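Local coordinates for nitrate transport protein (Xanthomonas axonopodis pv. citri, PDB 3KSX) that binds alkanesulfonates as a periplasmic binding protein, here captured with MOPS, and probably delivers them to a membrane transporter for uptake, at residues 43-48 with 236-241; 169-174 with 195-200. All coordinates share one frame; numbering follows the deposited sequence.

Contact 1 of 2, residues 43-48 with 236-241; sequences VLAKQH and NQADGL
Leu241 reaches from helix 225-244 into the angle between Leu44 and His48, which stand one turn apart on helix 40-48. Its CB lies 3.8 Å from Leu44 CD1. From there CG sits beside the backbone N and anti to the carbonyl carbon (chi1 -72°), which carries the branch point toward the other helix. The tip, CD1, rests against both neighbours: it is 3.9 Å from Leu44 CB and 3.5 Å from His48 ND1, with His48 CE1 a little farther. The methyl meets the imidazole obliquely, and the two side chains approach from opposite directions. Leu44 and Leu241 cross at a slant, so each lays a methyl against the CB of the other.

One turn earlier on helix 225-244, Ala238 faces Ala45, and their CB atoms are 3.8 Å apart. This small pair marks the nearest backbone approach, with Ala45 CA and Ala238 CA separated by 5.6 Å. The axes of segments 43-48 and 236-241 come within 9.1 Å at an angle of 100°, close to perpendicular, so the touching surface is compact. Leu50 of helix 50-54 touches both alanines, while Ser249 and Thr252 of helix 246-257 pack on Leu44.

The contact joins an early helix beside the sheet containing strand 30-36 to the long helix 225-244, which follows the last strand, 212-217, after helix 218-223. No hydrogen bond or salt bridge spans the two segments. Their cohesion therefore rests on van der Waals contact and the burial of apolar carbon, with His48 ND1 the one polar side-chain atom that touches the other segment.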
loop_
_atom_site.group_PDB
_atom_site.type_symbol
_atom_site.label_atom_id
_atom_site.label_comp_id
_atom_site.label_asym_id
_atom_site.label_seq_id
_atom_site.Cartn_x
_atom_site.Cartn_y
_atom_site.Cartn_z
ATOM N N VAL A 43 4.385 -5.466 10.324
ATOM C CA VAL A 43 4.077 -6.677 11.105
ATOM C C VAL A 43 5.291 -7.069 11.962
ATOM O O VAL A 43 5.127 -7.332 13.177
ATOM C CB VAL A 43 3.520 -7.904 10.208
ATOM C CG1 VAL A 43 3.334 -9.163 11.034
ATOM C CG2 VAL A 43 2.181 -7.535 9.504
ATOM N N LEU A 44 6.501 -7.085 11.379
ATOM C CA LEU A 44 7.690 -7.394 12.181
ATOM C C LEU A 44 7.971 -6.343 13.230
ATOM O O LEU A 44 8.274 -6.698 14.362
ATOM C CB LEU A 44 8.938 -7.628 11.342
ATOM C CG LEU A 44 8.815 -8.969 10.637
ATOM C CD1 LEU A 44 9.975 -9.085 9.747
ATOM C CD2 LEU A 44 8.688 -10.190 11.592
ATOM N N ALA A 45 7.900 -5.070 12.851
ATOM C CA ALA A 45 8.030 -4.002 13.844
ATOM C C ALA A 45 7.056 -4.175 14.993
ATOM O O ALA A 45 7.443 -4.064 16.134
ATOM C CB ALA A 45 7.930 -2.599 13.205
ATOM N N LYS A 46 5.797 -4.444 14.683
ATOM C CA LYS A 46 4.789 -4.709 15.688
ATOM C C LYS A 46 5.216 -5.898 16.578
ATOM O O LYS A 46 5.297 -5.757 17.801
ATOM C CB LYS A 46 3.402 -4.898 15.049
ATOM C CG LYS A 46 2.271 -5.103 16.040
ATOM C CD LYS A 46 0.890 -5.106 15.357
ATOM C CE LYS A 46 -0.183 -5.481 16.387
ATOM N NZ LYS A 46 0.237 -6.587 17.306
ATOM N N GLN A 47 5.545 -7.041 15.990
ATOM C CA GLN A 47 5.745 -8.212 16.805
ATOM C C GLN A 47 7.041 -8.129 17.595
ATOM O O GLN A 47 7.096 -8.645 18.742
ATOM C CB GLN A 47 5.666 -9.528 16.013
ATOM C CG GLN A 47 4.450 -9.711 15.088
ATOM C CD GLN A 47 3.102 -9.228 15.668
ATOM O OE1 GLN A 47 2.763 -9.508 16.826
ATOM N NE2 GLN A 47 2.325 -8.496 14.841
ATOM N N HIS A 48 8.045 -7.471 17.024
ATOM C CA HIS A 48 9.345 -7.286 17.700
ATOM C C HIS A 48 9.399 -6.166 18.711
ATOM O O HIS A 48 10.436 -5.953 19.392
ATOM C CB HIS A 48 10.449 -7.082 16.672
ATOM C CG HIS A 48 10.836 -8.340 15.945
ATOM N ND1 HIS A 48 12.077 -8.511 15.362
ATOM C CD2 HIS A 48 10.151 -9.489 15.722
ATOM C CE1 HIS A 48 12.133 -9.705 14.792
ATOM N NE2 HIS A 48 10.976 -10.321 15.001
ATOM N N ASN A 236 12.469 2.202 9.331
ATOM C CA ASN A 236 13.435 2.053 8.227
ATOM C C ASN A 236 14.279 0.821 8.520
ATOM O O ASN A 236 14.638 0.038 7.623
ATOM C CB ASN A 236 14.309 3.290 8.110
ATOM C CG ASN A 236 15.455 3.094 7.186
ATOM O OD1 ASN A 236 16.379 2.385 7.523
ATOM N ND2 ASN A 236 15.399 3.698 5.981
ATOM N N GLN A 237 14.603 0.646 9.793
ATOM C CA GLN A 237 15.345 -0.521 10.223
ATOM C C GLN A 237 14.535 -1.827 10.128
ATOM O O GLN A 237 15.059 -2.859 9.638
ATOM C CB GLN A 237 15.869 -0.325 11.650
ATOM C CG GLN A 237 16.954 0.764 11.784
ATOM C CD GLN A 237 18.070 0.630 10.744
ATOM O OE1 GLN A 237 18.750 -0.417 10.666
ATOM N NE2 GLN A 237 18.267 1.692 9.932
ATOM N N ALA A 238 13.274 -1.799 10.553
ATOM C CA ALA A 238 12.377 -3.000 10.475
ATOM C C ALA A 238 12.394 -3.662 9.068
ATOM O O ALA A 238 12.397 -4.941 8.927
ATOM C CB ALA A 238 10.899 -2.611 10.822
ATOM N N ASP A 239 12.400 -2.800 8.027
ATOM C CA ASP A 239 12.357 -3.295 6.658
ATOM C C ASP A 239 13.557 -4.197 6.396
ATOM O O ASP A 239 13.469 -5.154 5.617
ATOM C CB ASP A 239 12.348 -2.179 5.625
ATOM C CG ASP A 239 12.145 -2.735 4.211
ATOM O OD1 ASP A 239 11.012 -3.165 3.888
ATOM O OD2 ASP A 239 13.133 -2.807 3.444
ATOM N N GLY A 240 14.669 -3.854 7.049
ATOM C CA GLY A 240 15.932 -4.569 6.892
ATOM C C GLY A 240 15.798 -5.986 7.383
ATOM O O GLY A 240 16.438 -6.865 6.864
ATOM N N LEU A 241 14.941 -6.211 8.374
ATOM C CA LEU A 241 14.631 -7.577 8.852
ATOM C C LEU A 241 14.353 -8.659 7.795
ATOM O O LEU A 241 14.723 -9.833 7.950
ATOM C CB LEU A 241 13.434 -7.519 9.807
ATOM C CG LEU A 241 13.785 -6.885 11.159
ATOM C CD1 LEU A 241 12.704 -7.099 12.197
ATOM C CD2 LEU A 241 15.148 -7.438 11.635
#

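Contact 2 of 2, residues 169-174 with 195-200; sequences NARAAF and DGSARL
Arg171 NH2 and Ser197 OG come within 3.6 Å, obliquely and without a hydrogen bond; a single water instead links Arg171 to Asp195 of an Asx turn. The turn lies at the end of helix 188-194 in an alpha/beta domain, where the chain enters edge strand 198-203. Asp195 OD1 receives two bonds from the same face of its carboxylate plane: Ser197 N at 3.0 Å and Ser197 OG at 2.7 Å. The hydroxyl comes from the syn side, 28° out of that plane. Gly196, with positive phi, lets the chain turn between Asp195 and Ser197.

Asp195 OD2 accepts from the water at 2.7 Å, and the water accepts from Arg171 NH2 over a longer 3.3 Å. The arginine is bent at chi2 (83°), which brings its end nearer the turn than its CB bond direction suggests. The opposite charges of Arg171 and Asp195 probably attract across the water.

Next to this polar link, helix 167-175 packs on the start of the strand through Phe174, whose ring also touches Leu192 and Pro118. Phe174 CG lies anti to its own backbone N (chi1 -168°), directing the ring toward the strand. Phe174 CZ rests 3.8 Å from Ala198 CB, while Ser197 O lies at the ring edge, 3.5 Å from Phe174 CE1.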
loop_
_atom_site.group_PDB
_atom_site.type_symbol
_atom_site.label_atom_id
_atom_site.label_comp_id
_atom_site.label_asym_id
_atom_site.label_seq_id
_atom_site.Cartn_x
_atom_site.Cartn_y
_atom_site.Cartn_z
ATOM N N ASN A 169 -13.095 -8.960 0.726
ATOM C CA ASN A 169 -14.336 -9.126 -0.029
ATOM C C ASN A 169 -14.141 -9.456 -1.478
ATOM O O ASN A 169 -14.941 -10.217 -2.070
ATOM C CB ASN A 169 -15.242 -7.935 0.089
ATOM C CG ASN A 169 -15.722 -7.747 1.490
ATOM O OD1 ASN A 169 -15.744 -8.706 2.287
ATOM N ND2 ASN A 169 -16.026 -6.513 1.831
ATOM N N ALA A 170 -13.091 -8.876 -2.053
ATOM C CA ALA A 170 -12.671 -9.242 -3.384
ATOM C C ALA A 170 -12.207 -10.700 -3.455
ATOM O O ALA A 170 -12.495 -11.381 -4.414
ATOM C CB ALA A 170 -11.577 -8.256 -3.937
ATOM N N ARG A 171 -11.518 -11.211 -2.423
ATOM C CA ARG A 171 -11.027 -12.589 -2.454
ATOM C C ARG A 171 -12.229 -13.464 -2.452
ATOM O O ARG A 171 -12.229 -14.469 -3.101
ATOM C CB ARG A 171 -10.266 -12.897 -1.171
ATOM C CG ARG A 171 -10.038 -14.393 -0.958
ATOM C CD ARG A 171 -8.831 -14.766 -1.742
ATOM N NE ARG A 171 -8.656 -16.244 -1.894
ATOM C CZ ARG A 171 -9.259 -17.000 -2.828
ATOM N NH1 ARG A 171 -10.132 -16.466 -3.666
ATOM N NH2 ARG A 171 -8.988 -18.299 -2.924
ATOM N N ALA A 172 -13.284 -13.052 -1.759
ATOM C CA ALA A 172 -14.470 -13.941 -1.666
ATOM C C ALA A 172 -15.239 -13.928 -2.961
ATOM O O ALA A 172 -15.716 -15.014 -3.394
ATOM C CB ALA A 172 -15.333 -13.619 -0.504
ATOM N N ALA A 173 -15.366 -12.738 -3.596
ATOM C CA ALA A 173 -16.004 -12.621 -4.934
ATOM C C ALA A 173 -15.232 -13.428 -5.992
ATOM O O ALA A 173 -15.821 -14.058 -6.893
ATOM C CB ALA A 173 -16.091 -11.168 -5.347
ATOM N N PHE A 174 -13.922 -13.396 -5.883
ATOM C CA PHE A 174 -13.015 -14.154 -6.803
ATOM C C PHE A 174 -13.288 -15.659 -6.601
ATOM O O PHE A 174 -13.496 -16.351 -7.590
ATOM C CB PHE A 174 -11.527 -13.843 -6.476
ATOM C CG PHE A 174 -10.524 -14.309 -7.514
ATOM C CD1 PHE A 174 -9.936 -15.571 -7.404
ATOM C CD2 PHE A 174 -10.128 -13.472 -8.564
ATOM C CE1 PHE A 174 -9.013 -15.970 -8.336
ATOM C CE2 PHE A 174 -9.245 -13.902 -9.506
ATOM C CZ PHE A 174 -8.685 -15.166 -9.365
ATOM N N ASP A 195 -1.492 -21.600 -4.905
ATOM C CA ASP A 195 -2.482 -22.684 -4.651
ATOM C C ASP A 195 -3.309 -23.019 -5.890
ATOM O O ASP A 195 -4.217 -23.900 -5.812
ATOM C CB ASP A 195 -3.317 -22.370 -3.405
ATOM C CG ASP A 195 -4.436 -21.357 -3.637
ATOM O OD1 ASP A 195 -4.673 -20.890 -4.771
ATOM O OD2 ASP A 195 -5.103 -21.006 -2.622
ATOM N N GLY A 196 -2.979 -22.388 -7.008
ATOM C CA GLY A 196 -3.669 -22.631 -8.296
ATOM C C GLY A 196 -4.995 -21.920 -8.551
ATOM O O GLY A 196 -5.609 -22.103 -9.610
ATOM N N SER A 197 -5.350 -21.019 -7.654
ATOM C CA SER A 197 -6.572 -20.199 -7.792
ATOM C C SER A 197 -6.492 -19.180 -8.971
ATOM O O SER A 197 -7.536 -18.836 -9.614
ATOM C CB SER A 197 -6.811 -19.409 -6.495
ATOM O OG SER A 197 -7.246 -20.209 -5.411
ATOM N N ALA A 198 -5.290 -18.683 -9.239
ATOM C CA ALA A 198 -5.071 -17.580 -10.181
ATOM C C ALA A 198 -3.800 -17.693 -11.028
ATOM O O ALA A 198 -2.817 -18.407 -10.655
ATOM C CB ALA A 198 -5.023 -16.235 -9.416
ATOM N N ARG A 199 -3.848 -17.037 -12.182
ATOM C CA ARG A 199 -2.675 -16.786 -13.019
ATOM C C ARG A 199 -2.356 -15.315 -12.950
ATOM O O ARG A 199 -3.270 -14.515 -12.897
ATOM C CB ARG A 199 -2.880 -17.131 -14.519
ATOM C CG ARG A 199 -2.918 -18.647 -14.819
ATOM C CD ARG A 199 -3.135 -18.823 -16.308
ATOM N NE ARG A 199 -4.543 -18.677 -16.697
ATOM C CZ ARG A 199 -5.001 -17.660 -17.456
ATOM N NH1 ARG A 199 -4.227 -16.684 -17.907
ATOM N NH2 ARG A 199 -6.259 -17.638 -17.788
ATOM N N LEU A 200 -1.065 -14.972 -12.955
ATOM C CA LEU A 200 -0.690 -13.560 -13.142
ATOM C C LEU A 200 -1.035 -13.082 -14.550
ATOM O O LEU A 200 -0.633 -13.664 -15.611
ATOM C CB LEU A 200 0.817 -13.406 -12.873
ATOM C CG LEU A 200 1.428 -12.026 -13.017
ATOM C CD1 LEU A 200 0.844 -11.115 -11.984
ATOM C CD2 LEU A 200 2.930 -12.187 -12.790
HETATM O O HOH W 1 -5.992 -18.664 -1.706
#

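From the N terminus, the chain forms strand 30-36 and then helix 40-48, which supplies the first half of contact 1. It crosses into the second five-stranded sheet before reaching helix 167-175, the first half of contact 2. Contact 2 closes a short loop through strand 181-185 and helix 188-194, ending at edge strand 198-203. The chain returns to the first sheet in strand 212-217, and helix 225-244 then closes the much longer loop of contact 1, within which contact 2 falls entirely. The two belong to different lobes and do not touch: their centres are 28 Å apart and their nearest atoms about 17 Å.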